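Local coordinates for fumarylacetoacetate hydrolase (Burkholderia xenovorans, PDB 5TI1), which hydrolyses fumarylacetoacetate to fumarate and acetoacetate, the last step of phenylalanine and tyrosine breakdown, with a bound magnesium ion, at the interface of chains A and B. Coordinates in Å, arbitrary orientation; residue numbers count along the deposited sequence, not the author numbering. Chains: chain A/B, Fumarylacetoacetate hydrolase.

The interface of chains A and B. Residues chain A 203-205, 266, 278, 282; chain B 359-360, 362-363.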
ATOM      1  N   PRO A 203      -1.686 -16.735  11.951  1.00 28.30           N
ATOM      2  CA  PRO A 203      -0.330 -16.188  12.039  1.00 30.80           C
ATOM      3  C   PRO A 203       0.399 -16.578  13.315  1.00 27.74           C
ATOM      4  O   PRO A 203      -0.182 -16.700  14.394  1.00 29.17           O
ATOM      5  CB  PRO A 203      -0.563 -14.668  11.993  1.00 29.89           C
ATOM      6  CG  PRO A 203      -1.948 -14.494  12.550  1.00 22.12           C
ATOM      7  CD  PRO A 203      -2.725 -15.694  12.055  1.00 21.51           C
ATOM      8  N   ASN A 204       1.703 -16.777  13.168  1.00 31.54           N
ATOM      9  CA  ASN A 204       2.619 -16.701  14.295  1.00 32.73           C
ATOM     10  C   ASN A 204       3.077 -15.253  14.433  1.00 27.84           C
ATOM     11  O   ASN A 204       3.147 -14.519  13.453  1.00 24.70           O
ATOM     12  CB  ASN A 204       3.829 -17.610  14.091  1.00 25.36           C
ATOM     13  CG  ASN A 204       3.470 -19.078  14.098  1.00 25.26           C
ATOM     14  OD1 ASN A 204       2.876 -19.579  15.051  1.00 27.99           O
ATOM     15  ND2 ASN A 204       3.844 -19.784  13.035  1.00 31.76           N
ATOM     16  N   GLY A 205       3.381 -14.847  15.657  1.00 30.93           N
ATOM     17  CA  GLY A 205       3.876 -13.501  15.879  1.00 30.55           C
ATOM     18  C   GLY A 205       4.399 -13.373  17.292  1.00 32.49           C
ATOM     19  O   GLY A 205       4.530 -14.365  18.017  1.00 36.36           O
ATOM     20  N   ILE A 266      -1.436 -10.285  18.787  1.00 30.20           N
ATOM     21  CA  ILE A 266      -0.320  -9.716  18.033  1.00 30.72           C
ATOM     22  C   ILE A 266      -0.454  -8.201  17.946  1.00 35.97           C
ATOM     23  O   ILE A 266       0.524  -7.467  18.131  1.00 33.10           O
ATOM     24  CB  ILE A 266      -0.240 -10.366  16.638  1.00 27.16           C
ATOM     25  CG1 ILE A 266       0.129 -11.844  16.789  1.00 27.68           C
ATOM     26  CG2 ILE A 266       0.765  -9.636  15.755  1.00 27.70           C
ATOM     27  CD1 ILE A 266       0.173 -12.634  15.477  1.00 28.00           C
ATOM     28  N   ASN A 278       1.599  -6.268  11.584  1.00 22.67           N
ATOM     29  CA  ASN A 278       1.581  -7.714  11.346  1.00 22.26           C
ATOM     30  C   ASN A 278       0.235  -8.338  11.706  1.00 27.25           C
ATOM     31  O   ASN A 278      -0.158  -9.342  11.107  1.00 26.88           O
ATOM     32  CB  ASN A 278       2.700  -8.401  12.122  1.00 27.61           C
ATOM     33  CG  ASN A 278       4.048  -8.337  11.397  1.00 30.37           C
ATOM     34  OD1 ASN A 278       4.111  -8.149  10.185  1.00 30.54           O
ATOM     35  ND2 ASN A 278       5.128  -8.513  12.143  1.00 34.58           N
ATOM     36  N   PHE A 282      -1.614 -10.208   7.334  1.00 24.47           N
ATOM     37  CA  PHE A 282      -1.452 -11.599   6.932  1.00 21.00           C
ATOM     38  C   PHE A 282      -2.552 -12.042   5.980  1.00 27.10           C
ATOM     39  O   PHE A 282      -2.336 -12.986   5.209  1.00 21.51           O
ATOM     40  CB  PHE A 282      -1.367 -12.523   8.157  1.00 19.71           C
ATOM     41  CG  PHE A 282      -2.614 -12.565   8.999  1.00 19.09           C
ATOM     42  CD1 PHE A 282      -2.815 -11.640  10.015  1.00 25.69           C
ATOM     43  CD2 PHE A 282      -3.576 -13.557   8.797  1.00 18.81           C
ATOM     44  CE1 PHE A 282      -3.973 -11.679  10.792  1.00 29.91           C
ATOM     45  CE2 PHE A 282      -4.722 -13.609   9.575  1.00 22.95           C
ATOM     46  CZ  PHE A 282      -4.924 -12.676  10.574  1.00 20.30           C
TER
ATOM     47  N   HIS B 359      10.841  -9.636  10.192  1.00 28.81           N
ATOM     48  CA  HIS B 359       9.672  -9.267  10.978  1.00 28.43           C
ATOM     49  C   HIS B 359       8.474  -8.957  10.084  1.00 33.34           C
ATOM     50  O   HIS B 359       7.347  -9.363  10.396  1.00 32.92           O
ATOM     51  CB  HIS B 359       9.995  -8.082  11.877  1.00 29.20           C
ATOM     52  CG  HIS B 359       8.855  -7.675  12.749  1.00 30.26           C
ATOM     53  ND1 HIS B 359       8.463  -8.407  13.849  1.00 30.16           N
ATOM     54  CD2 HIS B 359       7.993  -6.634  12.661  1.00 29.18           C
ATOM     55  CE1 HIS B 359       7.424  -7.820  14.415  1.00 32.84           C
ATOM     56  NE2 HIS B 359       7.118  -6.744  13.713  1.00 30.56           N
ATOM     57  N   HIS B 360       8.698  -8.255   8.965  1.00 29.30           N
ATOM     58  CA  HIS B 360       7.605  -7.927   8.046  1.00 29.65           C
ATOM     59  C   HIS B 360       6.805  -9.168   7.650  1.00 26.26           C
ATOM     60  O   HIS B 360       5.577  -9.111   7.524  1.00 28.94           O
ATOM     61  CB  HIS B 360       8.156  -7.245   6.790  1.00 24.60           C
ATOM     62  CG  HIS B 360       7.147  -6.412   6.056  1.00 23.98           C
ATOM     63  ND1 HIS B 360       5.802  -6.717   6.024  1.00 26.10           N
ATOM     64  CD2 HIS B 360       7.290  -5.273   5.334  1.00 28.01           C
ATOM     65  CE1 HIS B 360       5.163  -5.806   5.310  1.00 28.36           C
ATOM     66  NE2 HIS B 360       6.042  -4.921   4.877  1.00 25.80           N
ATOM     67  N   VAL B 362       6.993 -12.356   9.255  1.00 25.87           N
ATOM     68  CA  VAL B 362       6.975 -13.440  10.234  1.00 28.24           C
ATOM     69  C   VAL B 362       5.556 -13.938  10.488  1.00 34.68           C
ATOM     70  O   VAL B 362       5.350 -15.108  10.841  1.00 26.33           O
ATOM     71  CB  VAL B 362       7.653 -12.997  11.545  1.00 32.98           C
ATOM     72  CG1 VAL B 362       6.794 -11.978  12.278  1.00 29.30           C
ATOM     73  CG2 VAL B 362       7.932 -14.217  12.430  1.00 28.93           C
ATOM     74  N   SER B 363       4.563 -13.075  10.316  1.00 25.24           N
ATOM     75  CA  SER B 363       3.171 -13.440  10.516  1.00 30.82           C
ATOM     76  C   SER B 363       2.495 -13.902   9.233  1.00 24.83           C
ATOM     77  O   SER B 363       1.307 -14.241   9.262  1.00 23.57           O
ATOM     78  CB  SER B 363       2.405 -12.259  11.129  1.00 24.66           C
ATOM     79  OG  SER B 363       2.751 -12.111  12.504  1.00 29.48           O
TER
HETATM   80  O   HOH W   1       3.156 -16.807  10.682  1.00 20.78           O
HETATM   81  O   HOH W   2       3.937 -10.894   8.453  1.00 27.37           O
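B:Ser363 reaches into chain A just beyond the last turn of its helix and hydrogen-bonds through its hydroxyl OG to the backbone O of A:Asn204 at 2.6 Å. The donor stands 21° from the plane of the accepting carbonyl. CB of the serine packs against CB of A:Pro203 and, at 4.0 Å, CB of A:Asn278, while CD1 of A:Ile266 approaches the hydroxyl. Within chain A, A:Pro203 CG sits over the centre of the A:Phe282 ring, a second-shell contact.

A:Asn278 meets the helix end with its amide. ND2 donates to the backbone O of B:His359 at 2.9 Å, approaching from above the carbonyl plane. The same nitrogen lies over one face of the B:His359 imidazole, offset toward the rim near NE2, with amide and ring planes 49° apart. The imidazole comes to this position with CG anti to the backbone N (chi1 -178°). On the other branch, OD1 lies 3.2 Å from B:His360 O, acceptor to acceptor; water 2 sits near both, close to B:His360 O and B:Ser363 N but with a long link to OD1. Water 1 joins A:Asn204 N to B:Val362 O.

The patch belongs to the two-fold symmetric interface of the deposited assembly, probably the biological dimer, where the end of helix 353-362 of chain B meets strand 204-207 and helix 278-281 of chain A; its centre lies about 20 Å from A:His160, the predicted proton acceptor.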